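Local structure of alanine dehydrogenase/pyridine nucleotide transhydrogenase (Mycobacterium smegmatis str. MC2 155, 3P2Y) at residues G157-A160 with V161-G164; E218-E221 with Q222-V226; T290-Q293 with P294-V298. The protein probably forms the NAD(H)-binding alpha-1 subunit of a proton-pumping transhydrogenase that passes hydride between NADH and NADP+. One frame throughout, in Å; residues are numbered along the deposited sequence. Where two conformers were deposited one is given.

Contact 1: G157-A160 with V161-G164; sequences GYKA and VLLG. With EDO (1,2-ethanediol), chain G.
Tyr158 and Leu162 meet one turn apart on the alpha-helix 148-167, where the methyl CD1 of Leu162 lies 3.8 Å from CE2 of the Tyr158 ring. With chi1 at 168°, CG swings away from the backbone N, and the ring runs toward the next turn, where the leucine branch can reach it. Beside the ring, the aliphatic part of Lys159 touches the same methyl, CE to Leu162 CD1 being 3.8 Å. Beneath these side chains run the i to i+4 bonds of the helix: Leu162 N donates to Tyr158 O at 3.2 Å, and Gly164 N to Ala160 O at 2.9 Å, whereas the bond from Val161 N to Gly157 O is weak.

This face of the helix looks onto the second subunit. The Tyr158 hydroxyl is hydrogen-bonded to the backbone N of Val172 of that subunit, and its ring sits edge-to-face with Phe171, also of the second subunit. The small Ala160 and branched Val161 suit the inward side, where both pack on Ile270 of strand 268-271. A lysine fits its place because its long chain, bent at chi2, chi3 and chi4, turns its ammonium to several acceptors, among them OG1 of Thr334 in its own chain and the carbonyl oxygen of Ser166 of the second subunit. A 1,2-ethanediol molecule, probably from the crystallisation liquor, bridges the two ends of this residue: its O1 donates to Lys159 O at 2.8 Å, and Lys159 NZ donates to its O2 at 2.8 Å.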
ATOM      1  N   GLY A 157       1.370   6.599  10.967  1.00  8.56           N
ATOM      2  CA  GLY A 157       1.033   5.256  11.460  1.00  8.41           C
ATOM      3  C   GLY A 157       0.150   4.506  10.469  1.00  8.37           C
ATOM      4  O   GLY A 157       0.334   3.302  10.231  1.00  7.16           O
ATOM      5  N   TYR A 158      -0.830   5.216   9.900  1.00  7.44           N
ATOM      6  CA  TYR A 158      -1.723   4.628   8.881  1.00  7.90           C
ATOM      7  C   TYR A 158      -0.929   4.199   7.642  1.00  8.28           C
ATOM      8  O   TYR A 158      -1.045   3.053   7.168  1.00  7.86           O
ATOM      9  CB  TYR A 158      -2.793   5.679   8.529  1.00  8.32           C
ATOM     10  CG  TYR A 158      -3.623   5.399   7.319  1.00  7.08           C
ATOM     11  CD1 TYR A 158      -4.657   4.474   7.367  1.00  8.05           C
ATOM     12  CD2 TYR A 158      -3.388   6.083   6.126  1.00  7.70           C
ATOM     13  CE1 TYR A 158      -5.445   4.215   6.239  1.00  7.64           C
ATOM     14  CE2 TYR A 158      -4.179   5.835   4.979  1.00  7.24           C
ATOM     15  CZ  TYR A 158      -5.218   4.910   5.066  1.00  7.86           C
ATOM     16  OH  TYR A 158      -6.014   4.645   3.961  1.00  8.31           O
ATOM     17  N   LYS A 159      -0.102   5.103   7.119  1.00  7.81           N
ATOM     18  CA  LYS A 159       0.658   4.766   5.889  1.00  7.57           C
ATOM     19  C   LYS A 159       1.734   3.703   6.159  1.00  8.88           C
ATOM     20  O   LYS A 159       2.120   2.965   5.229  1.00  8.75           O
ATOM     21  CB  LYS A 159       1.288   6.024   5.284  1.00  6.96           C
ATOM     22  CG  LYS A 159       0.262   7.023   4.701  1.00  8.75           C
ATOM     23  CD  LYS A 159      -0.717   6.395   3.711  1.00  6.12           C
ATOM     24  CE  LYS A 159      -0.026   5.661   2.496  1.00  6.55           C
ATOM     25  NZ  LYS A 159       0.529   6.739   1.514  1.00  7.08           N
ATOM     26  N   ALA A 160       2.215   3.616   7.405  1.00  8.14           N
ATOM     27  CA  ALA A 160       3.194   2.548   7.782  1.00  8.74           C
ATOM     28  C   ALA A 160       2.607   1.160   7.591  1.00  9.07           C
ATOM     29  O   ALA A 160       3.279   0.244   7.086  1.00  8.61           O
ATOM     30  CB  ALA A 160       3.713   2.725   9.269  1.00  8.96           C
ATOM     31  N   VAL A 161       1.334   0.998   7.982  1.00  8.10           N
ATOM     32  CA  VAL A 161       0.656  -0.284   7.797  1.00  8.83           C
ATOM     33  C   VAL A 161       0.434  -0.577   6.328  1.00  8.19           C
ATOM     34  O   VAL A 161       0.604  -1.732   5.896  1.00  6.99           O
ATOM     35  CB  VAL A 161      -0.697  -0.351   8.585  1.00  8.10           C
ATOM     36  CG1 VAL A 161      -1.490  -1.648   8.237  1.00  9.16           C
ATOM     37  CG2 VAL A 161      -0.365  -0.325  10.054  1.00 11.38           C
ATOM     38  N   LEU A 162      -0.024   0.419   5.564  1.00  6.85           N
ATOM     39  CA  LEU A 162      -0.200   0.166   4.130  1.00  6.94           C
ATOM     40  C   LEU A 162       1.120  -0.283   3.490  1.00  6.73           C
ATOM     41  O   LEU A 162       1.128  -1.156   2.606  1.00  6.47           O
ATOM     42  CB  LEU A 162      -0.780   1.392   3.379  1.00  6.13           C
ATOM     43  CG  LEU A 162      -2.218   1.742   3.793  1.00  7.25           C
ATOM     44  CD1 LEU A 162      -2.695   2.966   2.995  1.00  6.04           C
ATOM     45  CD2 LEU A 162      -3.133   0.559   3.531  1.00 10.92           C
ATOM     46  N   LEU A 163       2.219   0.305   3.950  1.00  6.48           N
ATOM     47  CA  LEU A 163       3.534  -0.013   3.353  1.00  6.12           C
ATOM     48  C   LEU A 163       3.913  -1.430   3.742  1.00  6.81           C
ATOM     49  O   LEU A 163       4.348  -2.209   2.884  1.00  6.42           O
ATOM     50  CB  LEU A 163       4.601   0.979   3.858  1.00  6.26           C
ATOM     51  CG  LEU A 163       6.028   0.713   3.362  1.00  6.87           C
ATOM     52  CD1 LEU A 163       6.090   0.711   1.809  1.00  8.99           C
ATOM     53  CD2 LEU A 163       6.999   1.768   3.975  1.00  8.55           C
ATOM     54  N   GLY A 164       3.738  -1.768   5.018  1.00  7.32           N
ATOM     55  CA  GLY A 164       4.017  -3.148   5.473  1.00  7.80           C
ATOM     56  C   GLY A 164       3.197  -4.172   4.693  1.00  9.37           C
ATOM     57  O   GLY A 164       3.722  -5.222   4.238  1.00  8.84           O
TER
HETATM   58  C1  EDO G 366       3.531   4.608   2.189  1.00 15.23           C
HETATM   59  O1  EDO G 366       2.582   3.592   2.555  1.00  8.26           O
HETATM   60  C2  EDO G 366       3.622   4.731   0.654  1.00 15.45           C
HETATM   61  O2  EDO G 366       2.436   5.319   0.054  1.00 10.70           O

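Contact 2: E218-E221 with Q222-V226; sequences EVAE and QVRSV
Val223 N donates to Val219 O at 3.0 Å, and one residue further Arg224 N reaches Ala220 O at 2.9 Å with an N-H...O angle of 168°. The third bond in the series, Ser225 N to Glu221 O, is more bent at 135°. Near the end of the helix the hydroxyl of Ser225 turns back on the preceding turn and gives its proton to Gln222 O at 2.6 Å. A chi1 of 75° folds OG back over the main chain, and a short polar side chain is well suited to this return.

Most of these residues lie on helix 220-225, the crossover of a beta-alpha-beta unit between strands 209-213 and 229-230 in the Rossmann-type domain. Its inner side is apolar: CG1 of Val219 meets CG2 of Val223 at 3.9 Å, and both valines also pack on Val192. Trp230 lies against Ala220, Val223 and Arg224. The small Ala220 leaves room for the extended arginine, whose NH1 passes 3.5 Å from Ala220 CB. On another flank, the amide of Gln222 lies beside Val219, Gln222 OE1 to Val219 CG2 3.6 Å, while its side chain also touches Leu197 of helix 194-206.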
ATOM      1  N   GLU A 218       1.277   2.776  31.213  1.00 19.20           N
ATOM      2  CA  GLU A 218      -0.048   3.382  31.142  1.00 19.62           C
ATOM      3  C   GLU A 218      -0.642   3.304  29.728  1.00 17.99           C
ATOM      4  O   GLU A 218      -1.841   3.526  29.528  1.00 17.76           O
ATOM      5  CB  GLU A 218      -0.050   4.828  31.705  1.00 21.64           C
ATOM      6  CG  GLU A 218       0.721   5.849  30.873  1.00 24.10           C
ATOM      7  CD  GLU A 218       2.223   5.898  31.168  1.00 27.38           C
ATOM      8  OE1 GLU A 218       2.784   4.976  31.845  1.00 25.61           O
ATOM      9  OE2 GLU A 218       2.848   6.875  30.681  1.00 29.71           O
ATOM     10  N   VAL A 219       0.199   2.945  28.757  1.00 15.62           N
ATOM     11  CA  VAL A 219      -0.242   2.867  27.367  1.00 14.82           C
ATOM     12  C   VAL A 219      -1.068   1.587  27.116  1.00 13.93           C
ATOM     13  O   VAL A 219      -1.747   1.483  26.087  1.00 13.11           O
ATOM     14  CB  VAL A 219       0.992   3.056  26.424  1.00 15.17           C
ATOM     15  CG1 VAL A 219       0.739   2.589  24.999  1.00 17.06           C
ATOM     16  CG2 VAL A 219       1.417   4.556  26.454  1.00 15.86           C
ATOM     17  N   ALA A 220      -1.062   0.672  28.092  1.00 12.73           N
ATOM     18  CA  ALA A 220      -1.767  -0.624  27.964  1.00 12.09           C
ATOM     19  C   ALA A 220      -3.225  -0.438  27.612  1.00 11.61           C
ATOM     20  O   ALA A 220      -3.767  -1.126  26.728  1.00 11.63           O
ATOM     21  CB  ALA A 220      -1.619  -1.464  29.255  1.00 11.98           C
ATOM     22  N   GLU A 221      -3.881   0.501  28.296  1.00 11.31           N
ATOM     23  CA  GLU A 221      -5.283   0.791  28.027  0.70 11.95           C
ATOM     24  C   GLU A 221      -5.522   1.233  26.597  1.00 11.40           C
ATOM     25  O   GLU A 221      -6.490   0.819  25.978  1.00 10.82           O
ATOM     26  CB  GLU A 221      -5.814   1.862  28.987  0.70 12.05           C
ATOM     27  CG  GLU A 221      -6.141   1.316  30.396  0.70 13.27           C
ATOM     28  CD  GLU A 221      -4.996   1.424  31.406  0.70 14.52           C
ATOM     29  OE1 GLU A 221      -3.777   1.301  31.039  0.70 13.91           O
ATOM     30  OE2 GLU A 221      -5.321   1.641  32.605  0.70 13.06           O
ATOM     31  N   GLN A 222      -4.624   2.078  26.085  1.00 12.08           N
ATOM     32  CA  GLN A 222      -4.765   2.552  24.695  1.00 13.36           C
ATOM     33  C   GLN A 222      -4.621   1.396  23.697  1.00 11.98           C
ATOM     34  O   GLN A 222      -5.411   1.284  22.749  1.00 12.43           O
ATOM     35  CB  GLN A 222      -3.779   3.691  24.388  1.00 14.44           C
ATOM     36  CG  GLN A 222      -4.078   4.991  25.216  1.00 19.71           C
ATOM     37  CD  GLN A 222      -2.974   6.034  25.081  1.00 26.94           C
ATOM     38  OE1 GLN A 222      -1.787   5.724  25.178  1.00 26.68           O
ATOM     39  NE2 GLN A 222      -3.367   7.281  24.833  1.00 32.86           N
ATOM     40  N   VAL A 223      -3.631   0.539  23.925  1.00 11.35           N
ATOM     41  CA  VAL A 223      -3.394  -0.642  23.072  1.00  9.69           C
ATOM     42  C   VAL A 223      -4.622  -1.536  23.071  1.00 10.82           C
ATOM     43  O   VAL A 223      -5.108  -1.951  22.007  1.00  8.87           O
ATOM     44  CB  VAL A 223      -2.135  -1.412  23.566  1.00 10.05           C
ATOM     45  CG1 VAL A 223      -2.003  -2.833  22.969  1.00  7.91           C
ATOM     46  CG2 VAL A 223      -0.855  -0.568  23.308  1.00  8.69           C
ATOM     47  N   ARG A 224      -5.167  -1.807  24.263  1.00 10.17           N
ATOM     48  CA  ARG A 224      -6.364  -2.621  24.336  1.00 11.07           C
ATOM     49  C   ARG A 224      -7.598  -1.972  23.671  1.00 11.34           C
ATOM     50  O   ARG A 224      -8.444  -2.686  23.110  1.00 11.12           O
ATOM     51  CB  ARG A 224      -6.636  -3.006  25.800  1.00 11.30           C
ATOM     52  CG  ARG A 224      -5.599  -4.005  26.325  1.00 11.53           C
ATOM     53  CD  ARG A 224      -5.706  -4.145  27.859  1.00 12.84           C
ATOM     54  NE  ARG A 224      -4.758  -5.155  28.346  1.00 12.25           N
ATOM     55  CZ  ARG A 224      -3.992  -5.039  29.418  1.00 13.85           C
ATOM     56  NH1 ARG A 224      -4.007  -3.930  30.148  1.00 10.89           N
ATOM     57  NH2 ARG A 224      -3.143  -6.022  29.722  1.00 13.42           N
ATOM     58  N   SER A 225      -7.680  -0.639  23.717  1.00 12.45           N
ATOM     59  CA  SER A 225      -8.856   0.104  23.230  1.00 12.98           C
ATOM     60  C   SER A 225      -8.972  -0.020  21.699  1.00 13.61           C
ATOM     61  O   SER A 225     -10.061   0.165  21.165  1.00 13.95           O
ATOM     62  CB  SER A 225      -8.798   1.588  23.623  1.00 13.29           C
ATOM     63  OG  SER A 225      -7.849   2.290  22.796  1.00 13.72           O
ATOM     64  N   VAL A 226      -7.857  -0.327  21.008  1.00 12.48           N
ATOM     65  CA  VAL A 226      -7.885  -0.561  19.555  1.00 12.61           C
ATOM     66  C   VAL A 226      -7.872  -2.049  19.181  1.00 12.61           C
ATOM     67  O   VAL A 226      -7.691  -2.426  18.007  1.00 12.21           O
ATOM     68  CB  VAL A 226      -6.782   0.263  18.783  1.00 13.18           C
ATOM     69  CG1 VAL A 226      -7.035   1.747  18.983  1.00 14.12           C
ATOM     70  CG2 VAL A 226      -5.336  -0.128  19.219  1.00 11.36           C
TER

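Contact 3: T290-Q293 with P294-V298; sequences TGMQ and PGSVV
Gln293 and Ser296 close a type II beta turn, with Ser296 N donating to Gln293 O at 3.1 Å. Pro294 and Gly295 occupy its two central positions. Proline suits the first because its ring already holds phi near the required value (-51°), and glycine suits the second, where phi is positive (83°). The turn leads from helix 286-290 into strand 297-300 of the Rossmann-type sheet.

The serine side chain doubles the closure. With OG beside its own backbone N and anti to the carbonyl carbon (chi1 -57°), the hydroxyl reaches Gln293 O at 2.7 Å, from the same face of the carbonyl plane as Ser296 N. One carbonyl oxygen is thus gripped by two donors of a single residue. Arg170, a few residues beyond helix 148-167, hydrogen-bonds Ser296 OG through NH2 and Pro294 O through NH1.

Gln293 folds at chi2, bringing OE1 beside the CD edge of the proline, 3.6 Å from Pro294 CD. Its exposed position accommodates a polar chain, whereas Met292 turns inward. The methionine runs extended as far as SD and then bends at chi3, carrying its methyl back to Ser296, Met292 CE to Ser296 CB 3.6 Å. The flexible thioether can thereby touch both the turn and the start of the strand. It crosses Val298 at about a right angle, and the branch of Val298 nearest to it, CG2, lies 3.6 Å from Met292 SD. A water molecule links the two segments, accepting from Gln293 N at 2.9 Å and donating weakly to Ser296 OG.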
ATOM      1  N   THR A 290      16.435 -11.265  11.859  1.00 22.13           N
ATOM      2  CA  THR A 290      16.890 -12.472  11.170  1.00 23.69           C
ATOM      3  C   THR A 290      16.061 -13.700  11.526  1.00 23.32           C
ATOM      4  O   THR A 290      15.901 -14.617  10.697  1.00 24.01           O
ATOM      5  CB  THR A 290      18.394 -12.731  11.520  1.00 24.10           C
ATOM      6  OG1 THR A 290      19.145 -11.599  11.097  1.00 27.45           O
ATOM      7  CG2 THR A 290      18.934 -13.961  10.839  1.00 27.57           C
ATOM      8  N   GLY A 291      15.543 -13.709  12.753  1.00 22.17           N
ATOM      9  CA  GLY A 291      14.719 -14.811  13.266  1.00 20.43           C
ATOM     10  C   GLY A 291      13.273 -14.796  12.772  1.00 19.11           C
ATOM     11  O   GLY A 291      12.539 -15.762  12.989  1.00 18.26           O
ATOM     12  N   MET A 292      12.852 -13.701  12.127  1.00 17.55           N
ATOM     13  CA  MET A 292      11.506 -13.629  11.541  1.00 16.26           C
ATOM     14  C   MET A 292      11.398 -14.544  10.307  1.00 16.51           C
ATOM     15  O   MET A 292      12.407 -14.889   9.666  1.00 16.91           O
ATOM     16  CB  MET A 292      11.148 -12.178  11.175  1.00 15.52           C
ATOM     17  CG  MET A 292      11.074 -11.254  12.403  1.00 15.01           C
ATOM     18  SD  MET A 292      11.021  -9.478  12.011  1.00 15.18           S
ATOM     19  CE  MET A 292       9.448  -9.347  11.147  1.00 15.56           C
ATOM     20  N   GLN A 293      10.185 -14.979  10.006  1.00 15.77           N
ATOM     21  CA  GLN A 293       9.969 -15.873   8.870  1.00 17.03           C
ATOM     22  C   GLN A 293      10.238 -15.135   7.568  1.00 15.64           C
ATOM     23  O   GLN A 293      10.004 -13.932   7.479  1.00 14.41           O
ATOM     24  CB  GLN A 293       8.538 -16.427   8.878  1.00 18.10           C
ATOM     25  CG  GLN A 293       8.297 -17.492   9.964  1.00 24.72           C
ATOM     26  CD  GLN A 293       9.194 -18.726   9.804  1.00 31.81           C
ATOM     27  OE1 GLN A 293       9.229 -19.358   8.741  1.00 35.47           O
ATOM     28  NE2 GLN A 293       9.925 -19.069  10.860  1.00 33.30           N
ATOM     29  N   PRO A 294      10.706 -15.860   6.536  1.00 15.44           N
ATOM     30  CA  PRO A 294      10.872 -15.235   5.223  1.00 14.28           C
ATOM     31  C   PRO A 294       9.600 -14.507   4.789  1.00 12.19           C
ATOM     32  O   PRO A 294       8.505 -15.014   5.036  1.00 12.34           O
ATOM     33  CB  PRO A 294      11.116 -16.438   4.291  1.00 14.61           C
ATOM     34  CG  PRO A 294      11.813 -17.440   5.179  1.00 17.72           C
ATOM     35  CD  PRO A 294      11.110 -17.285   6.537  1.00 17.25           C
ATOM     36  N   GLY A 295       9.762 -13.352   4.139  1.00 11.44           N
ATOM     37  CA  GLY A 295       8.623 -12.564   3.639  1.00 10.52           C
ATOM     38  C   GLY A 295       7.972 -11.664   4.680  1.00 10.16           C
ATOM     39  O   GLY A 295       7.070 -10.854   4.345  1.00  9.80           O
ATOM     40  N   SER A 296       8.427 -11.778   5.927  1.00  9.56           N
ATOM     41  CA  SER A 296       8.001 -10.848   6.991  1.00  9.55           C
ATOM     42  C   SER A 296       8.583  -9.467   6.716  1.00  9.55           C
ATOM     43  O   SER A 296       9.526  -9.332   5.919  1.00 10.20           O
ATOM     44  CB  SER A 296       8.437 -11.356   8.369  1.00  9.71           C
ATOM     45  OG  SER A 296       7.914 -12.663   8.610  1.00 10.39           O
ATOM     46  N   VAL A 297       7.995  -8.425   7.294  1.00  9.03           N
ATOM     47  CA  VAL A 297       8.462  -7.059   7.018  1.00  8.69           C
ATOM     48  C   VAL A 297       8.632  -6.303   8.330  1.00  9.11           C
ATOM     49  O   VAL A 297       7.775  -6.394   9.213  1.00 10.30           O
ATOM     50  CB  VAL A 297       7.412  -6.258   6.165  1.00  8.44           C
ATOM     51  CG1 VAL A 297       7.903  -4.836   5.855  1.00  8.50           C
ATOM     52  CG2 VAL A 297       7.088  -6.976   4.826  1.00  8.48           C
ATOM     53  N   VAL A 298       9.721  -5.538   8.433  1.00  9.19           N
ATOM     54  CA  VAL A 298       9.918  -4.587   9.511  1.00  9.13           C
ATOM     55  C   VAL A 298       9.796  -3.199   8.899  1.00  8.70           C
ATOM     56  O   VAL A 298      10.558  -2.855   7.975  1.00  8.39           O
ATOM     57  CB  VAL A 298      11.345  -4.710  10.156  1.00  9.45           C
ATOM     58  CG1 VAL A 298      11.599  -3.586  11.226  1.00 11.16           C
ATOM     59  CG2 VAL A 298      11.537  -6.105  10.787  1.00  9.87           C
TER
HETATM   60  O   HOH W   1       7.958 -14.125  11.687  1.00 14.83           O

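How the contacts relate
Contacts 1 and 3 touch each other: the carbonyl oxygen of Gly164 lies 3.8 Å from CG2 of Val297, so the helix 148-167 packs directly against the strand that the turn of contact 3 introduces. Their centres are nevertheless 17 Å apart, and both reach the second subunit. Contact 2 stands apart, its nearest atoms about 10 Å from contact 1 and about 17 Å from contact 3. Helix 194-206 lies between the first two, touching Val161 in one and Gln222 in the other; it follows strand 186-190, and the glycine-rich turn joining them is consistent with dinucleotide binding. All three contacts lie away from the annotated calcium sites.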